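Local coordinates for protein amino acid amide racemase (Ochrobactrum anthropi, PDB 6GIO) that belongs to the class-III aminotransferase family of fold-type I enzymes dependent on pyridoxal-5'-phosphate, and binds that cofactor in a dimer of two identical chains, at residues A66-K69 with S70-M74; Y82-E85 with A86-S89; I375-R378 with G379-L382; I44-L47 with S48-G52; L183-L186 with D187-A191. All blocks are in the same frame, centred on the assembly; numbering follows the deposited sequence.

In the fold
The five contacts follow one another along the chain. None nests in or crosses another, and each joins neighbouring residues, so none closes a long loop. Contact 4 comes first, where strand 43-46 runs into the loop leading to helix 61-72. Contact 1 lies at the C-terminal end of that helix. Contact 2 starts the next helix, 85-97, and lies about 13 Å from contact 1 between centres. All three touch the second subunit. Contact 5 is at the end of helix 179-191, across the chain's centre from contacts 1, 3 and 4. Contact 3, in helix 369-382, returns to the neighbourhood of contact 4, with nearest atoms about 4 Å apart.

Contact 1: A66-K69 with S70-M74; sequences AVEK and SVRDM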
loop_
_atom_site.group_PDB
_atom_site.type_symbol
_atom_site.label_atom_id
_atom_site.label_comp_id
_atom_site.label_asym_id
_atom_site.label_seq_id
_atom_site.Cartn_x
_atom_site.Cartn_y
_atom_site.Cartn_z
ATOM N N ALA C 66 19.977 -8.389 1.557
ATOM C CA ALA C 66 19.235 -7.538 2.509
ATOM C C ALA C 66 17.924 -8.186 2.937
ATOM O O ALA C 66 17.569 -8.157 4.101
ATOM C CB ALA C 66 18.970 -6.148 1.916
ATOM N N VAL C 67 17.230 -8.791 1.975
ATOM C CA VAL C 67 15.966 -9.463 2.232
ATOM C C VAL C 67 16.174 -10.703 3.118
ATOM O O VAL C 67 15.426 -10.922 4.094
ATOM C CB VAL C 67 15.223 -9.754 0.886
ATOM C CG1 VAL C 67 14.030 -10.674 1.058
ATOM C CG2 VAL C 67 14.762 -8.441 0.269
ATOM N N GLU C 68 17.210 -11.494 2.826
ATOM C CA GLU C 68 17.482 -12.692 3.635
ATOM C C GLU C 68 17.791 -12.336 5.080
ATOM O O GLU C 68 17.208 -12.916 5.990
ATOM C CB GLU C 68 18.658 -13.461 3.099
ATOM C CG GLU C 68 18.299 -14.285 1.895
ATOM C CD GLU C 68 19.535 -14.902 1.272
ATOM O OE1 GLU C 68 20.663 -14.325 1.425
ATOM O OE2 GLU C 68 19.351 -15.969 0.653
ATOM N N LYS C 69 18.683 -11.372 5.285
ATOM C CA LYS C 69 19.049 -10.988 6.654
ATOM C C LYS C 69 17.839 -10.481 7.441
ATOM O O LYS C 69 17.621 -10.905 8.584
ATOM C CB LYS C 69 20.211 -9.989 6.663
ATOM C CG LYS C 69 21.546 -10.638 6.252
ATOM C CD LYS C 69 22.649 -9.647 5.874
ATOM C CE LYS C 69 22.729 -8.466 6.817
ATOM N NZ LYS C 69 23.878 -7.585 6.446
ATOM N N SER C 70 17.018 -9.631 6.821
ATOM C CA SER C 70 15.822 -9.082 7.494
ATOM C C SER C 70 14.691 -10.053 7.756
ATOM O O SER C 70 14.090 -10.014 8.820
ATOM C CB SER C 70 15.287 -7.818 6.756
ATOM O OG SER C 70 15.129 -8.065 5.342
ATOM N N VAL C 71 14.361 -10.926 6.810
ATOM C CA VAL C 71 13.266 -11.873 7.041
ATOM C C VAL C 71 13.662 -12.943 8.080
ATOM O O VAL C 71 12.828 -13.398 8.858
ATOM C CB VAL C 71 12.792 -12.512 5.720
ATOM C CG1 VAL C 71 13.794 -13.526 5.202
ATOM C CG2 VAL C 71 11.425 -13.143 5.881
ATOM N N ARG C 72 14.941 -13.338 8.109
ATOM C CA ARG C 72 15.460 -14.226 9.156
ATOM C C ARG C 72 15.516 -13.629 10.569
ATOM O O ARG C 72 15.346 -14.335 11.562
ATOM C CB ARG C 72 16.880 -14.668 8.794
ATOM C CG ARG C 72 16.962 -15.599 7.605
ATOM C CD ARG C 72 18.393 -15.605 7.093
ATOM N NE ARG C 72 18.536 -16.368 5.861
ATOM C CZ ARG C 72 19.680 -16.499 5.195
ATOM N NH1 ARG C 72 20.790 -15.941 5.653
ATOM N NH2 ARG C 72 19.714 -17.215 4.093
ATOM N N ASP C 73 15.818 -12.342 10.670
ATOM C CA ASP C 73 15.995 -11.708 11.950
ATOM C C ASP C 73 15.258 -10.361 11.886
ATOM O O ASP C 73 15.857 -9.301 11.708
ATOM C CB ASP C 73 17.481 -11.590 12.242
ATOM C CG ASP C 73 17.777 -10.965 13.593
ATOM O OD1 ASP C 73 16.861 -10.847 14.409
ATOM O OD2 ASP C 73 18.927 -10.586 13.837
ATOM N N MET C 74 13.934 -10.459 12.016
ATOM C CA MET C 74 12.973 -9.400 11.683
ATOM C C MET C 74 12.723 -8.481 12.851
ATOM O O MET C 74 12.189 -8.912 13.906
ATOM C CB MET C 74 11.645 -10.001 11.230
ATOM C CG MET C 74 10.654 -8.959 10.657
ATOM S SD MET C 74 9.037 -9.662 10.205
ATOM C CE MET C 74 9.417 -10.337 8.635
#
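Glu-68 and Arg-72 run alongside each other one helical turn apart, both heading the same way. The contact between their ends is one of charge and stacking. The carboxylate and guanidinium planes are 25° apart, and Glu-68 CB sits 3.8 Å above the centre of the guanidinium plane. Glu-68 OE2 is 3.7 Å from Arg-72 NH2, a long salt bridge. OE2 sits off the guanidinium plane, so the pairing is electrostatic and not a directed N-H bond. The stronger partner of each is in the second subunit: Glu-68 pairs with Arg-72 of that chain, and Arg-72 with its Glu-68. The two Arg-72 NH2 atoms come close together here, and the carboxylates probably offset their charge. These are the last turns of helix 61-72, set at the dimer interface, with Val-67 packed on Val-67 of the second subunit.

The polar group on another side of the helix is Ser-70. Its OG lies between the backbone N and the carbonyl carbon (chi1 50°), which turns it back along the helix. It is 2.7 Å from Ala-66 O and 3.1 Å from Val-67 O. Its single proton can serve either one. The Ser-70 side chain meets Val-301 and Ala-304 of helix 300-315.

Backbone bonds complete the turn. Val-71 N gives to Val-67 O at 2.9 Å, and Arg-72 N gives to Glu-68 O. The last, Asp-73 N to Lys-69 O, is 3.1 Å long and bent to 138° at the hydrogen. Asp-73 has already left helical angles, and its OD1 bonds Gly-31 N of the second subunit.

Contact 2: Y82-E85 with A86-S89; sequences YPNE and AAVS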
loop_
_atom_site.group_PDB
_atom_site.type_symbol
_atom_site.label_atom_id
_atom_site.label_comp_id
_atom_site.label_asym_id
_atom_site.label_seq_id
_atom_site.Cartn_x
_atom_site.Cartn_y
_atom_site.Cartn_z
ATOM N N TYR C 82 7.127 0.589 16.188
ATOM C CA TYR C 82 8.504 0.362 16.596
ATOM C C TYR C 82 9.508 0.831 15.539
ATOM O O TYR C 82 9.566 0.256 14.442
ATOM C CB TYR C 82 8.769 -1.148 16.912
ATOM C CG TYR C 82 7.706 -1.848 17.766
ATOM C CD1 TYR C 82 7.475 -1.458 19.101
ATOM C CD2 TYR C 82 6.958 -2.917 17.254
ATOM C CE1 TYR C 82 6.498 -2.071 19.870
ATOM C CE2 TYR C 82 5.973 -3.528 18.011
ATOM C CZ TYR C 82 5.743 -3.128 19.314
ATOM O OH TYR C 82 4.746 -3.764 20.078
ATOM N N PRO C 83 10.365 1.824 15.889
ATOM C CA PRO C 83 11.547 2.075 15.112
ATOM C C PRO C 83 12.275 0.802 14.839
ATOM O O PRO C 83 12.336 -0.050 15.729
ATOM C CB PRO C 83 12.424 2.941 16.029
ATOM C CG PRO C 83 11.467 3.598 16.980
ATOM C CD PRO C 83 10.343 2.613 17.141
ATOM N N ASN C 84 12.824 0.658 13.628
ATOM C CA ASN C 84 13.782 -0.407 13.368
ATOM C C ASN C 84 14.949 0.160 12.635
ATOM O O ASN C 84 14.812 1.190 11.997
ATOM C CB ASN C 84 13.129 -1.572 12.595
ATOM C CG ASN C 84 12.618 -1.171 11.239
ATOM O OD1 ASN C 84 13.380 -1.154 10.249
ATOM N ND2 ASN C 84 11.307 -0.866 11.167
ATOM N N GLU C 85 16.093 -0.510 12.732
ATOM C CA GLU C 85 17.367 -0.018 12.174
ATOM C C GLU C 85 17.311 0.228 10.671
ATOM O O GLU C 85 17.787 1.262 10.210
ATOM C CB GLU C 85 18.511 -1.003 12.484
ATOM C CG GLU C 85 19.892 -0.625 11.918
ATOM C CD GLU C 85 20.452 0.668 12.516
ATOM O OE1 GLU C 85 20.063 1.085 13.609
ATOM O OE2 GLU C 85 21.290 1.287 11.891
ATOM N N ALA C 86 16.748 -0.719 9.911
ATOM C CA ALA C 86 16.655 -0.593 8.475
ATOM C C ALA C 86 15.921 0.671 8.024
ATOM O O ALA C 86 16.413 1.414 7.182
ATOM C CB ALA C 86 16.011 -1.841 7.868
ATOM N N ALA C 87 14.734 0.889 8.575
ATOM C CA ALA C 87 13.902 1.966 8.172
ATOM C C ALA C 87 14.535 3.299 8.609
ATOM O O ALA C 87 14.493 4.263 7.850
ATOM C CB ALA C 87 12.528 1.819 8.803
ATOM N N VAL C 88 15.100 3.364 9.825
ATOM C CA VAL C 88 15.694 4.649 10.278
ATOM C C VAL C 88 16.893 4.969 9.386
ATOM O O VAL C 88 17.037 6.100 8.914
ATOM C CB VAL C 88 16.041 4.614 11.778
ATOM C CG1 VAL C 88 16.822 5.870 12.216
ATOM C CG2 VAL C 88 14.761 4.503 12.571
ATOM N N SER C 89 17.718 3.949 9.113
ATOM C CA SER C 89 18.890 4.098 8.232
ATOM C C SER C 89 18.531 4.470 6.799
ATOM O O SER C 89 19.148 5.370 6.256
ATOM C CB SER C 89 19.789 2.849 8.256
ATOM O OG SER C 89 20.126 2.544 9.594
#
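The backbone carbonyl of Glu-85 is met from opposite faces of its plane by two groups of Ser-89. Ser-89 OG donates to Glu-85 O at 2.7 Å from one face. Ser-89 N donates to the same oxygen at 2.9 Å from the other. Two donors of one residue thus hold Glu-85 O. The amide of Asn-84 is the second flat group. Ala-87 N donates to Asn-84 OD1 at 3.0 Å, but it approaches from above the amide, 41° off its plane. The methyl of Ala-87 lies close by, its CB 3.4 Å from Asn-84 OD1. At the other end of the amide, ND2 is bonded to Gly-298 O, which fixes the flip of the group.

Asn-84 is the N-cap of helix 85-97. A chi1 of 62° tucks its side chain in over its own backbone, and this brings OD1 over the first turn to bind an N-H that has no helical carbonyl before it. Pro-83 and Val-88 occupy the flanking positions of a hydrophobic staple, with Pro-83 CB and Val-88 CG2 a loose 4.5 Å apart. Val-88 N gives to Asn-84 O in the first full helical bond.

The carboxylate of Glu-85 folds back through a bend at chi2 (64°). Its OE2 comes to 2.9 Å from Ser-89 OG. OE1 makes a salt bridge to Arg-10 of the second subunit. Arg-10 of that subunit also reaches Ser-89 OG through a weak bond. Pro-83 packs on Leu-26 of the second subunit.

Contact 3: I375-R378 with G379-L382; sequences IIYR and GYQL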
loop_
_atom_site.group_PDB
_atom_site.type_symbol
_atom_site.label_atom_id
_atom_site.label_comp_id
_atom_site.label_asym_id
_atom_site.label_seq_id
_atom_site.Cartn_x
_atom_site.Cartn_y
_atom_site.Cartn_z
ATOM N N ILE C 375 2.548 -4.817 -31.769
ATOM C CA ILE C 375 3.999 -4.694 -31.621
ATOM C C ILE C 375 4.482 -5.305 -30.277
ATOM O O ILE C 375 5.494 -6.025 -30.233
ATOM C CB ILE C 375 4.447 -3.227 -31.770
ATOM C CG1 ILE C 375 4.200 -2.767 -33.221
ATOM C CG2 ILE C 375 5.907 -3.071 -31.391
ATOM C CD1 ILE C 375 4.259 -1.275 -33.405
ATOM N N ILE C 376 3.766 -5.035 -29.186
ATOM C CA ILE C 376 4.098 -5.641 -27.874
ATOM C C ILE C 376 3.976 -7.180 -27.914
ATOM O O ILE C 376 4.822 -7.908 -27.381
ATOM C CB ILE C 376 3.140 -5.169 -26.751
ATOM C CG1 ILE C 376 3.078 -3.646 -26.642
ATOM C CG2 ILE C 376 3.563 -5.748 -25.428
ATOM C CD1 ILE C 376 4.379 -2.980 -26.319
ATOM N N TYR C 377 2.881 -7.659 -28.501
ATOM C CA TYR C 377 2.649 -9.103 -28.593
ATOM C C TYR C 377 3.728 -9.798 -29.414
ATOM O O TYR C 377 4.254 -10.860 -29.046
ATOM C CB TYR C 377 1.303 -9.377 -29.223
ATOM C CG TYR C 377 1.056 -10.834 -29.395
ATOM C CD1 TYR C 377 0.528 -11.580 -28.363
ATOM C CD2 TYR C 377 1.336 -11.469 -30.597
ATOM C CE1 TYR C 377 0.285 -12.930 -28.509
ATOM C CE2 TYR C 377 1.096 -12.821 -30.756
ATOM C CZ TYR C 377 0.576 -13.542 -29.701
ATOM O OH TYR C 377 0.351 -14.881 -29.851
ATOM N N ARG C 378 4.076 -9.215 -30.538
ATOM C CA ARG C 378 5.141 -9.793 -31.330
ATOM C C ARG C 378 6.492 -9.681 -30.620
ATOM O O ARG C 378 7.330 -10.588 -30.733
ATOM C CB ARG C 378 5.187 -9.158 -32.712
ATOM C CG ARG C 378 6.180 -9.775 -33.681
ATOM C CD ARG C 378 5.844 -11.243 -33.930
ATOM N NE ARG C 378 6.758 -11.848 -34.887
ATOM C CZ ARG C 378 6.896 -13.166 -35.060
ATOM N NH1 ARG C 378 6.195 -14.022 -34.321
ATOM N NH2 ARG C 378 7.759 -13.622 -35.938
ATOM N N GLY C 379 6.725 -8.570 -29.911
ATOM C CA GLY C 379 7.910 -8.455 -29.037
ATOM C C GLY C 379 8.045 -9.625 -28.059
ATOM O O GLY C 379 9.097 -10.253 -27.906
ATOM N N TYR C 380 6.964 -9.878 -27.371
ATOM C CA TYR C 380 6.857 -10.982 -26.458
ATOM C C TYR C 380 7.208 -12.323 -27.150
ATOM O O TYR C 380 7.990 -13.101 -26.612
ATOM C CB TYR C 380 5.441 -10.988 -25.865
ATOM C CG TYR C 380 4.970 -12.338 -25.453
ATOM C CD1 TYR C 380 5.374 -12.884 -24.228
ATOM C CD2 TYR C 380 4.129 -13.102 -26.295
ATOM C CE1 TYR C 380 4.952 -14.137 -23.846
ATOM C CE2 TYR C 380 3.708 -14.368 -25.924
ATOM C CZ TYR C 380 4.120 -14.869 -24.699
ATOM O OH TYR C 380 3.712 -16.101 -24.282
ATOM N N GLN C 381 6.678 -12.580 -28.339
ATOM C CA GLN C 381 6.997 -13.860 -29.024
ATOM C C GLN C 381 8.466 -13.906 -29.433
ATOM O O GLN C 381 9.057 -14.945 -29.457
ATOM C CB GLN C 381 6.160 -14.032 -30.273
ATOM C CG GLN C 381 4.700 -14.109 -30.038
ATOM C CD GLN C 381 3.981 -14.391 -31.351
ATOM O OE1 GLN C 381 4.090 -13.631 -32.303
ATOM N NE2 GLN C 381 3.250 -15.489 -31.397
ATOM N N LEU C 382 9.044 -12.757 -29.745
ATOM C CA LEU C 382 10.442 -12.683 -30.094
ATOM C C LEU C 382 11.384 -12.642 -28.892
ATOM O O LEU C 382 12.605 -12.626 -29.093
ATOM C CB LEU C 382 10.715 -11.460 -31.002
ATOM C CG LEU C 382 9.951 -11.481 -32.328
ATOM C CD1 LEU C 382 10.099 -10.131 -33.033
ATOM C CD2 LEU C 382 10.424 -12.646 -33.211
#
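Ile-375 O takes the N-H of Gly-379 at 2.8 Å. Ile-376 O takes Tyr-380 N in the next such bond. The Ile-376 side chain turns away from this turn and packs on Phe-386 and Tyr-388 of strand 384-389.

Tyr-377 carries the first side-chain contact. With chi1 at 177° its ring extends opposite the backbone N, which lays it across the Gln-381 amide at a slant. CE2 of Tyr-377 is 3.3 Å from Gln-381 CD, with ring and amide planes 43° apart. Gln-381 NE2 lies near the hydroxyl, but the angle is poor for a bond. The ring centroids of Tyr-377 and Tyr-380 are 6.0 Å apart in an oblique pair, and Tyr-377 O lies at the edge of the Tyr-380 ring.

These are i to i+3 and i to i+4 contacts on the last turns of helix 369-382, which packs against helix 406-424 and strand 384-389. The Tyr-380 side chain packs on Pro-25 and Leu-26. Its OH is bonded to Glu-38, and Arg-42 makes a cation-pi contact with the ring.

Arg-378 comes last. NH1 donates to Gln-381 OE1 at 2.9 Å. The oxygen lies in the guanidinium plane, but NH1 comes to it from over the amide, 59° above that plane. Leu-382 CD2 rests 3.8 Å above one guanidinium face, toward the rim. NE of Arg-378 pairs with Asp-422 of helix 406-424.

Contact 4: I44-L47 with S48-G52; sequences ILDL and SGSAG
Asp-46 reaches over the start of the following loop, and its carboxylate meets Ser-48. Ser-48 OG donates to Asp-46 OD1 at 2.5 Å, a short bond made on the syn lone pair. Ser-48 N donates to the same Asp-46 OD1 at 3.1 Å. That N-H comes from above the carboxylate plane, 65° out of it. Two donors of one residue thus grip a single oxygen. The bond from the N-H two residues on makes this an Asx-turn, which bends the chain where strand 43-46 ends.

The trans first torsion of Asp-46 (chi1 -172°) carries OD2 toward the backbone of Ser-50. Ser-50 N gives a weak bond to Asp-46 OD2 at 3.3 Å. OD2 is also bonded to Tyr-58 OH, and Ser-50 OG shares that partner. Tyr-58 probably helps to position both groups. Ser-48 OG has a further partner, Tyr-82 OH of the second subunit.

Beyond the carboxylate, Gly-49, Ser-50 and Ala-51 all have positive phi. With these angles the chain makes two overlapping left-handed beta turns, 48-51 and 49-52. Ala-51 N bonds Ser-48 O at 2.7 Å, and Gly-52 N bonds Gly-49 O at 2.8 Å. The loop passes near the cofactor pocket: the Ser-50 side chain is about 11 Å from bound pyridoxal-5'-phosphate, and Ala-51 O bonds Lys-241 NZ, a residue lining that pocket.

The strand that carries Asp-46 lies between strands 35-38 and 384-389 of a mixed sheet. Leu-45 and Leu-47 pack on helix 406-424, and the loop leads on to helix 61-72.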
loop_
_atom_site.group_PDB
_atom_site.type_symbol
_atom_site.label_atom_id
_atom_site.label_comp_id
_atom_site.label_asym_id
_atom_site.label_seq_id
_atom_site.Cartn_x
_atom_site.Cartn_y
_atom_site.Cartn_z
ATOM N N ILE C 44 12.826 -14.423 -21.061
ATOM C CA ILE C 44 12.426 -13.198 -21.778
ATOM C C ILE C 44 13.234 -11.994 -21.298
ATOM O O ILE C 44 13.371 -11.792 -20.115
ATOM C CB ILE C 44 10.950 -12.901 -21.519
ATOM C CG1 ILE C 44 10.095 -14.142 -21.822
ATOM C CG2 ILE C 44 10.466 -11.679 -22.318
ATOM C CD1 ILE C 44 10.220 -14.654 -23.232
ATOM N N LEU C 45 13.751 -11.191 -22.222
ATOM C CA LEU C 45 14.485 -9.980 -21.850
ATOM C C LEU C 45 13.505 -8.927 -21.312
ATOM O O LEU C 45 12.551 -8.571 -21.981
ATOM C CB LEU C 45 15.284 -9.445 -23.045
ATOM C CG LEU C 45 16.047 -8.134 -22.767
ATOM C CD1 LEU C 45 17.017 -8.242 -21.596
ATOM C CD2 LEU C 45 16.802 -7.645 -23.998
ATOM N N ASP C 46 13.745 -8.419 -20.103
ATOM C CA ASP C 46 12.797 -7.509 -19.505
ATOM C C ASP C 46 13.163 -6.069 -19.768
ATOM O O ASP C 46 13.988 -5.492 -19.079
ATOM C CB ASP C 46 12.599 -7.733 -18.000
ATOM C CG ASP C 46 11.431 -6.865 -17.432
ATOM O OD1 ASP C 46 10.456 -6.634 -18.201
ATOM O OD2 ASP C 46 11.495 -6.420 -16.247
ATOM N N LEU C 47 12.462 -5.474 -20.727
ATOM C CA LEU C 47 12.584 -4.038 -20.987
ATOM C C LEU C 47 11.528 -3.212 -20.243
ATOM O O LEU C 47 11.567 -1.983 -20.260
ATOM C CB LEU C 47 12.475 -3.812 -22.476
ATOM C CG LEU C 47 13.447 -4.641 -23.316
ATOM C CD1 LEU C 47 13.124 -4.498 -24.799
ATOM C CD2 LEU C 47 14.872 -4.210 -23.015
ATOM N N SER C 48 10.605 -3.893 -19.578
ATOM C CA SER C 48 9.603 -3.245 -18.746
ATOM C C SER C 48 10.030 -2.876 -17.329
ATOM O O SER C 48 9.420 -1.987 -16.749
ATOM C CB SER C 48 8.342 -4.112 -18.675
ATOM O OG SER C 48 8.452 -5.149 -17.732
ATOM N N GLY C 49 11.041 -3.559 -16.775
ATOM C CA GLY C 49 11.389 -3.443 -15.361
ATOM C C GLY C 49 10.192 -3.623 -14.417
ATOM O O GLY C 49 10.160 -3.019 -13.317
ATOM N N SER C 50 9.226 -4.463 -14.828
ATOM C CA SER C 50 7.945 -4.616 -14.150
ATOM C C SER C 50 7.316 -3.221 -13.867
ATOM O O SER C 50 6.653 -3.034 -12.851
ATOM C CB SER C 50 8.075 -5.473 -12.876
ATOM O OG SER C 50 8.248 -6.863 -13.163
ATOM N N ALA C 51 7.523 -2.285 -14.804
ATOM C CA ALA C 51 7.052 -0.901 -14.738
ATOM C C ALA C 51 7.942 0.071 -13.951
ATOM O O ALA C 51 7.629 1.278 -13.873
ATOM C CB ALA C 51 5.608 -0.830 -14.226
ATOM N N GLY C 52 9.043 -0.417 -13.392
ATOM C CA GLY C 52 9.963 0.432 -12.641
ATOM C C GLY C 52 10.533 -0.213 -11.375
ATOM O O GLY C 52 11.673 0.045 -11.014
#

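Contact 5: L183-L186 with D187-A191; sequences LELL and DYHFA
Leu-186 and Phe-190 pack one turn apart on helix 179-191, in i to i+4 spacing. In this fold-type I enzyme the helix lies against the mixed sheet that includes strands 131-135 and 164-167. Leu-186 CD1 lies over one face of the phenyl ring, 4.0 Å from its centroid and 27° off the normal, a CH-pi contact shifted toward the rim. A chi1 of 178° at Leu-186 aims its branches at the ring. Leu-185 lies alongside His-189, with Leu-185 CD1 3.8 Å from His-189 CE1.

The backbone holds these pairs in step. Phe-190 N bonds Leu-186 O at 2.8 Å, and Asp-187 N bonds Leu-183 O. On the sheet, Leu-186 meets Ile-133, Leu-165 and Leu-167, and Phe-190 also rests on Ile-133. Helix 220-229 is a further neighbour: Leu-183 packs on Ala-223, and Asp-187 makes a salt bridge with Arg-227.

The carbonyl of Leu-185 takes two bonds from His-189, reached from opposite faces of its plane. His-189 N donates at 3.0 Å to Leu-185 O. His-189 ND1 donates to the same Leu-185 O at 3.1 Å, with the oxygen in the plane of the imidazole ring.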
loop_
_atom_site.group_PDB
_atom_site.type_symbol
_atom_site.label_atom_id
_atom_site.label_comp_id
_atom_site.label_asym_id
_atom_site.label_seq_id
_atom_site.Cartn_x
_atom_site.Cartn_y
_atom_site.Cartn_z
ATOM N N LEU C 183 2.200 28.797 -18.692
ATOM C CA LEU C 183 2.492 29.765 -17.630
ATOM C C LEU C 183 1.504 30.897 -17.643
ATOM O O LEU C 183 1.076 31.373 -16.600
ATOM C CB LEU C 183 3.902 30.310 -17.765
ATOM C CG LEU C 183 4.983 29.265 -17.548
ATOM C CD1 LEU C 183 6.347 29.795 -18.030
ATOM C CD2 LEU C 183 5.021 28.755 -16.091
ATOM N N GLU C 184 1.143 31.368 -18.837
ATOM C CA GLU C 184 0.177 32.494 -19.006
ATOM C C GLU C 184 -1.195 32.080 -18.436
ATOM O O GLU C 184 -1.765 32.820 -17.703
ATOM C CB GLU C 184 0.204 32.977 -20.468
ATOM C CG GLU C 184 -1.010 33.769 -20.927
ATOM C CD GLU C 184 -0.914 34.614 -22.196
ATOM O OE1 GLU C 184 -1.601 34.327 -23.180
ATOM O OE2 GLU C 184 -0.197 35.586 -22.182
ATOM N N LEU C 185 -1.662 30.896 -18.807
ATOM C CA LEU C 185 -2.893 30.322 -18.339
ATOM C C LEU C 185 -2.927 30.216 -16.808
ATOM O O LEU C 185 -3.934 30.527 -16.193
ATOM C CB LEU C 185 -3.114 28.943 -18.995
ATOM C CG LEU C 185 -4.389 28.189 -18.701
ATOM C CD1 LEU C 185 -5.637 28.988 -19.004
ATOM C CD2 LEU C 185 -4.421 26.929 -19.541
ATOM N N LEU C 186 -1.827 29.798 -16.202
ATOM C CA LEU C 186 -1.734 29.704 -14.747
ATOM C C LEU C 186 -1.779 31.080 -14.135
ATOM O O LEU C 186 -2.498 31.289 -13.132
ATOM C CB LEU C 186 -0.474 29.001 -14.287
ATOM C CG LEU C 186 -0.226 28.866 -12.790
ATOM C CD1 LEU C 186 -1.276 27.958 -12.151
ATOM C CD2 LEU C 186 1.184 28.367 -12.515
ATOM N N ASP C 187 -1.027 32.007 -14.721
ATOM C CA ASP C 187 -1.048 33.406 -14.235
ATOM C C ASP C 187 -2.473 33.943 -14.255
ATOM O O ASP C 187 -2.858 34.700 -13.357
ATOM C CB ASP C 187 -0.218 34.337 -15.106
ATOM C CG ASP C 187 1.254 34.081 -15.011
ATOM O OD1 ASP C 187 1.751 33.535 -13.976
ATOM O OD2 ASP C 187 1.932 34.458 -16.000
ATOM N N TYR C 188 -3.239 33.567 -15.287
ATOM C CA TYR C 188 -4.622 34.029 -15.433
ATOM C C TYR C 188 -5.521 33.448 -14.365
ATOM O O TYR C 188 -6.312 34.166 -13.768
ATOM C CB TYR C 188 -5.209 33.682 -16.818
ATOM C CG TYR C 188 -6.510 34.400 -17.108
ATOM C CD1 TYR C 188 -6.545 35.797 -17.321
ATOM C CD2 TYR C 188 -7.701 33.692 -17.197
ATOM C CE1 TYR C 188 -7.746 36.448 -17.600
ATOM C CE2 TYR C 188 -8.891 34.319 -17.465
ATOM C CZ TYR C 188 -8.921 35.684 -17.678
ATOM O OH TYR C 188 -10.155 36.253 -17.934
ATOM N N HIS C 189 -5.445 32.135 -14.161
ATOM C CA HIS C 189 -6.146 31.511 -13.042
ATOM C C HIS C 189 -5.771 32.179 -11.688
ATOM O O HIS C 189 -6.649 32.540 -10.913
ATOM C CB HIS C 189 -5.907 30.026 -13.044
ATOM C CG HIS C 189 -6.830 29.289 -13.954
ATOM N ND1 HIS C 189 -6.558 29.063 -15.292
ATOM C CD2 HIS C 189 -8.040 28.738 -13.729
ATOM C CE1 HIS C 189 -7.541 28.361 -15.833
ATOM N NE2 HIS C 189 -8.455 28.156 -14.904
ATOM N N PHE C 190 -4.493 32.407 -11.434
ATOM C CA PHE C 190 -4.064 33.067 -10.198
ATOM C C PHE C 190 -4.672 34.428 -10.031
ATOM O O PHE C 190 -4.966 34.791 -8.912
ATOM C CB PHE C 190 -2.537 33.205 -10.083
ATOM C CG PHE C 190 -1.806 31.933 -9.706
ATOM C CD1 PHE C 190 -2.481 30.778 -9.277
ATOM C CD2 PHE C 190 -0.414 31.913 -9.740
ATOM C CE1 PHE C 190 -1.774 29.642 -8.936
ATOM C CE2 PHE C 190 0.294 30.796 -9.346
ATOM C CZ PHE C 190 -0.393 29.651 -8.985
ATOM N N ALA C 191 -4.866 35.157 -11.133
ATOM C CA ALA C 191 -5.455 36.509 -11.076
ATOM C C ALA C 191 -6.996 36.521 -10.977
ATOM O O ALA C 191 -7.594 37.560 -10.831
ATOM C CB ALA C 191 -4.993 37.318 -12.268
#